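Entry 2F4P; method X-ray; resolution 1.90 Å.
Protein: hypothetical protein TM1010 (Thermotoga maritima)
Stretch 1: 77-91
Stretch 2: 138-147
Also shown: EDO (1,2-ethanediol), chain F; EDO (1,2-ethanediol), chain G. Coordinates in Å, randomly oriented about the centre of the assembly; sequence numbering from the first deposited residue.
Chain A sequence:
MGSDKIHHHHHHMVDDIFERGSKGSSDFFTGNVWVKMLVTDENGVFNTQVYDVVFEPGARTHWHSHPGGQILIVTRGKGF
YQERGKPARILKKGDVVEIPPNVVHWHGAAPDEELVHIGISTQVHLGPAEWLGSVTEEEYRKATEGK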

# COMPACT_ATOMS: atom_id res chain seq x y z
N GLY A 77 8.09 8.98 -10.20
CA GLY A 77 9.03 8.66 -11.27
C GLY A 77 8.41 7.95 -12.46
O GLY A 77 7.23 8.14 -12.74
N LYS A 78 9.21 7.13 -13.14
CA LYS A 78 8.81 6.44 -14.35
C LYS A 78 9.45 5.07 -14.36
O LYS A 78 10.64 4.91 -14.08
CB LYS A 78 9.26 7.23 -15.59
CG LYS A 78 8.83 6.59 -16.92
CD LYS A 78 9.25 7.45 -18.12
CE LYS A 78 8.97 6.77 -19.45
NZ LYS A 78 9.68 7.46 -20.57
N GLY A 79 8.64 4.07 -14.67
CA GLY A 79 9.14 2.73 -14.81
C GLY A 79 8.41 1.89 -15.81
O GLY A 79 7.62 2.39 -16.60
N PHE A 80 8.68 0.60 -15.73
CA PHE A 80 8.13 -0.39 -16.64
C PHE A 80 7.74 -1.63 -15.88
O PHE A 80 8.40 -2.01 -14.90
CB PHE A 80 9.16 -0.77 -17.71
CG PHE A 80 9.41 0.31 -18.67
CD1 PHE A 80 10.30 1.33 -18.36
CD2 PHE A 80 8.74 0.35 -19.87
CE1 PHE A 80 10.53 2.36 -19.27
CE2 PHE A 80 8.96 1.37 -20.76
CZ PHE A 80 9.86 2.38 -20.46
N TYR A 81 6.65 -2.24 -16.35
CA TYR A 81 6.18 -3.54 -15.93
C TYR A 81 6.00 -4.41 -17.17
O TYR A 81 5.44 -3.98 -18.15
CB TYR A 81 4.85 -3.40 -15.18
CG TYR A 81 4.10 -4.70 -14.93
CD1 TYR A 81 4.54 -5.63 -14.00
CD2 TYR A 81 2.95 -5.01 -15.67
CE1 TYR A 81 3.86 -6.80 -13.76
CE2 TYR A 81 2.26 -6.20 -15.44
CZ TYR A 81 2.72 -7.09 -14.49
OH TYR A 81 2.04 -8.27 -14.24
N GLN A 82 6.49 -5.64 -17.12
CA GLN A 82 6.34 -6.55 -18.25
C GLN A 82 6.10 -7.97 -17.80
O GLN A 82 6.86 -8.50 -16.99
CB GLN A 82 7.58 -6.52 -19.12
CG GLN A 82 7.47 -7.45 -20.35
CD GLN A 82 8.56 -7.20 -21.37
OE1 GLN A 82 9.76 -7.23 -21.05
NE2 GLN A 82 8.16 -6.96 -22.63
N GLU A 83 5.06 -8.57 -18.37
CA GLU A 83 4.79 -10.00 -18.25
C GLU A 83 5.50 -10.78 -19.35
O GLU A 83 5.67 -10.31 -20.47
CB GLU A 83 3.28 -10.25 -18.29
CG GLU A 83 2.59 -9.61 -17.09
CD GLU A 83 1.09 -9.66 -17.12
OE1 GLU A 83 0.55 -10.29 -18.04
OE2 GLU A 83 0.47 -9.11 -16.17
N ARG A 84 5.93 -11.99 -19.02
CA ARG A 84 6.60 -12.86 -19.99
C ARG A 84 5.80 -12.94 -21.29
O ARG A 84 4.62 -13.26 -21.27
CB ARG A 84 6.76 -14.25 -19.36
CG ARG A 84 7.61 -15.20 -20.11
CD ARG A 84 8.63 -15.84 -19.15
NE ARG A 84 9.89 -15.17 -19.32
CZ ARG A 84 11.02 -15.37 -18.63
NH1 ARG A 84 11.12 -16.21 -17.61
NH2 ARG A 84 12.05 -14.64 -18.97
N GLY A 85 6.44 -12.61 -22.40
CA GLY A 85 5.83 -12.74 -23.72
C GLY A 85 4.86 -11.63 -24.10
O GLY A 85 4.21 -11.73 -25.14
N LYS A 86 4.73 -10.59 -23.27
CA LYS A 86 3.77 -9.50 -23.52
C LYS A 86 4.50 -8.15 -23.64
O LYS A 86 5.59 -7.98 -23.11
CB LYS A 86 2.75 -9.41 -22.39
CG LYS A 86 1.88 -10.66 -22.12
CD LYS A 86 0.75 -10.81 -23.08
CE LYS A 86 -0.43 -11.58 -22.45
NZ LYS A 86 -0.00 -12.76 -21.67
N PRO A 87 3.88 -7.16 -24.31
CA PRO A 87 4.48 -5.83 -24.40
C PRO A 87 4.58 -5.20 -23.02
O PRO A 87 3.67 -5.35 -22.20
CB PRO A 87 3.46 -5.04 -25.23
CG PRO A 87 2.72 -6.05 -25.98
CD PRO A 87 2.59 -7.20 -25.03
N ALA A 88 5.68 -4.48 -22.76
CA ALA A 88 5.85 -3.77 -21.51
C ALA A 88 4.83 -2.63 -21.34
O ALA A 88 4.39 -2.02 -22.31
CB ALA A 88 7.23 -3.26 -21.40
N ARG A 89 4.48 -2.37 -20.09
CA ARG A 89 3.58 -1.29 -19.67
C ARG A 89 4.43 -0.19 -19.00
O ARG A 89 5.25 -0.48 -18.12
CB ARG A 89 2.55 -1.86 -18.67
CG ARG A 89 1.73 -0.83 -17.87
CD ARG A 89 0.70 -1.51 -16.93
NE ARG A 89 0.03 -0.52 -16.09
CZ ARG A 89 -0.89 -0.79 -15.15
NH1 ARG A 89 -1.27 -2.04 -14.90
NH2 ARG A 89 -1.41 0.20 -14.45
N ILE A 90 4.22 1.06 -19.39
CA ILE A 90 4.92 2.19 -18.80
C ILE A 90 4.19 2.59 -17.52
O ILE A 90 2.96 2.65 -17.51
CB ILE A 90 4.98 3.40 -19.78
CG1 ILE A 90 5.70 3.00 -21.06
CG2 ILE A 90 5.67 4.58 -19.12
CD1 ILE A 90 5.39 3.93 -22.26
N LEU A 91 4.94 2.82 -16.46
CA LEU A 91 4.40 3.19 -15.16
C LEU A 91 4.76 4.63 -14.82
O LEU A 91 5.90 5.07 -15.04
CB LEU A 91 4.99 2.28 -14.09
CG LEU A 91 4.87 0.77 -14.27
CD1 LEU A 91 5.62 0.07 -13.13
CD2 LEU A 91 3.42 0.34 -14.35
N GLU A 138 19.27 -6.81 -23.74
CA GLU A 138 18.43 -6.82 -24.94
C GLU A 138 16.95 -6.79 -24.59
O GLU A 138 16.19 -6.00 -25.18
CB GLU A 138 18.74 -8.05 -25.82
N GLU A 139 16.53 -7.62 -23.64
CA GLU A 139 15.14 -7.59 -23.20
C GLU A 139 14.83 -6.19 -22.69
O GLU A 139 13.81 -5.61 -23.08
CB GLU A 139 14.84 -8.68 -22.15
CG GLU A 139 14.80 -10.09 -22.74
CD GLU A 139 14.69 -11.21 -21.70
OE1 GLU A 139 15.06 -11.00 -20.54
OE2 GLU A 139 14.26 -12.33 -22.07
N TYR A 140 15.71 -5.61 -21.87
CA TYR A 140 15.43 -4.29 -21.26
C TYR A 140 15.40 -3.19 -22.32
O TYR A 140 14.47 -2.38 -22.37
CB TYR A 140 16.42 -3.97 -20.13
CG TYR A 140 16.15 -2.66 -19.41
CD1 TYR A 140 15.12 -2.55 -18.47
CD2 TYR A 140 16.95 -1.54 -19.65
CE1 TYR A 140 14.87 -1.37 -17.81
CE2 TYR A 140 16.72 -0.36 -19.00
CZ TYR A 140 15.67 -0.27 -18.08
OH TYR A 140 15.46 0.92 -17.44
N ARG A 141 16.41 -3.17 -23.17
CA ARG A 141 16.47 -2.18 -24.24
C ARG A 141 15.21 -2.28 -25.10
O ARG A 141 14.55 -1.26 -25.35
CB ARG A 141 17.72 -2.42 -25.09
CG ARG A 141 17.97 -1.40 -26.20
CD ARG A 141 19.21 -1.77 -27.00
NE ARG A 141 19.30 -3.22 -27.22
CZ ARG A 141 18.58 -3.91 -28.10
NH1 ARG A 141 17.67 -3.31 -28.87
NH2 ARG A 141 18.76 -5.23 -28.20
N LYS A 142 14.84 -3.49 -25.52
CA LYS A 142 13.68 -3.64 -26.40
C LYS A 142 12.40 -3.21 -25.70
O LYS A 142 11.53 -2.61 -26.32
CB LYS A 142 13.52 -5.07 -26.91
CG LYS A 142 14.49 -5.45 -28.00
CD LYS A 142 14.23 -6.88 -28.46
N ALA A 143 12.31 -3.51 -24.41
CA ALA A 143 11.19 -3.08 -23.60
C ALA A 143 11.09 -1.58 -23.42
O ALA A 143 9.99 -1.04 -23.37
CB ALA A 143 11.21 -3.79 -22.23
N THR A 144 12.23 -0.90 -23.33
CA THR A 144 12.26 0.49 -22.86
C THR A 144 12.75 1.54 -23.86
O THR A 144 12.35 2.70 -23.77
CB THR A 144 13.16 0.63 -21.61
OG1 THR A 144 14.52 0.31 -21.95
CG2 THR A 144 12.69 -0.29 -20.53
N GLU A 145 13.62 1.16 -24.79
CA GLU A 145 14.25 2.14 -25.66
C GLU A 145 13.20 2.96 -26.42
O GLU A 145 12.27 2.39 -27.00
CB GLU A 145 15.21 1.47 -26.66
N GLY A 146 13.35 4.28 -26.37
CA GLY A 146 12.44 5.21 -27.05
C GLY A 146 11.05 5.40 -26.44
O GLY A 146 10.20 6.03 -27.05
N LYS A 147 10.82 4.86 -25.23
CA LYS A 147 9.48 4.90 -24.63
C LYS A 147 9.31 5.99 -23.54
O LYS A 147 10.08 6.96 -23.46
CB LYS A 147 9.06 3.51 -24.13
CG LYS A 147 9.27 2.40 -25.18
CD LYS A 147 8.02 1.54 -25.43
CE LYS A 147 7.62 0.70 -24.22
NZ LYS A 147 7.27 -0.70 -24.60
OXT LYS A 147 8.37 5.97 -22.73
C1 EDO F . 1.06 -6.29 -19.33
O1 EDO F . 0.46 -5.19 -18.64
C2 EDO F . 2.55 -5.99 -19.28
O2 EDO F . 3.31 -6.98 -19.97
C1 EDO G . 8.61 -4.55 -24.90
O1 EDO G . 7.28 -4.07 -24.93
C2 EDO G . 8.78 -5.88 -25.61
O2 EDO G . 9.96 -6.46 -25.08
O HOH W 1 11.82 -13.61 -21.51
O HOH W 2 4.81 -1.10 -24.60

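Stretch 1 is a β-hairpin. Its two strands pair in antiparallel fashion: Gly79 N donates to Leu91 O (2.9 Å) and Leu91 N to Gly79 O (2.7 Å), and the pattern repeats between Tyr81 and Arg89. A type II turn from Glu83 to Lys86 begins the reversal, closed by Lys86 N to Glu83 O at 3.0 Å; Gly85 has a positive phi of 79°, which glycine adopts readily. Stretch 2 is the end of a helix that runs through Thr144, followed by a second type II turn from Thr144 to Lys147, in which Gly146 likewise has positive phi. Lys147 N bonds to Thr144 O at 3.0 Å, and this turn folds the C-terminus back over the hairpin. Strand and helix axes cross at 113°, approaching to 10.1 Å. The backbones come nearer at Ala88 and Ala143, whose CA atoms lie 5.8 Å apart.

Alternation along the first strand directs Lys78, Phe80 and Gln82 toward the helical stretch. Small methyl side chains suit the close approach of Ala88 and Ala143, whose CB atoms meet at 4.1 Å. Beside them, buried Phe80 offers a flat apolar surface: Thr144 CG2 sits over one ring face, 3.6 Å from the centroid of the Phe80 ring and only 12° off its normal, a good CH-pi contact. Threonine serves two needs here, since its OG1 donates to Tyr140 O at 2.7 Å, satisfying the hydroxyl within the helix while the methyl meets the ring. At the ring edge, Lys147 CE lies 3.8 Å from Phe80 CE2.

Lys147 has the largest covered area of any residue in the contact. Its terminal carboxylate receives Lys78 NZ, with OXT at 2.9 Å in a salt bridge and O at 3.0 Å; the fully extended all-t side chain of Lys78 carries the ammonium to this negative group. Ile90 CD1 packs 4.1 Å from Lys147 CB. The Lys147 amine turns back to make a weak hydrogen bond from NZ to Ala143 O, 3.0 Å, and reaches Ala88 O through water 2, with both the NZ–water and water–O distances 2.5 Å.

Toward the hairpin turn, contact becomes indirect. Arg84 NH2 and Glu139 OE2 are 4.5 Å apart, beyond a salt bridge, but water 1 joins them, accepting from NH2 and donating to OE2, each at 2.8 Å. The long arginine side chain brings its end nearer although CA-to-CB points away. Gln82 NE2 braces the hairpin by donating to Lys86 O at 2.8 Å.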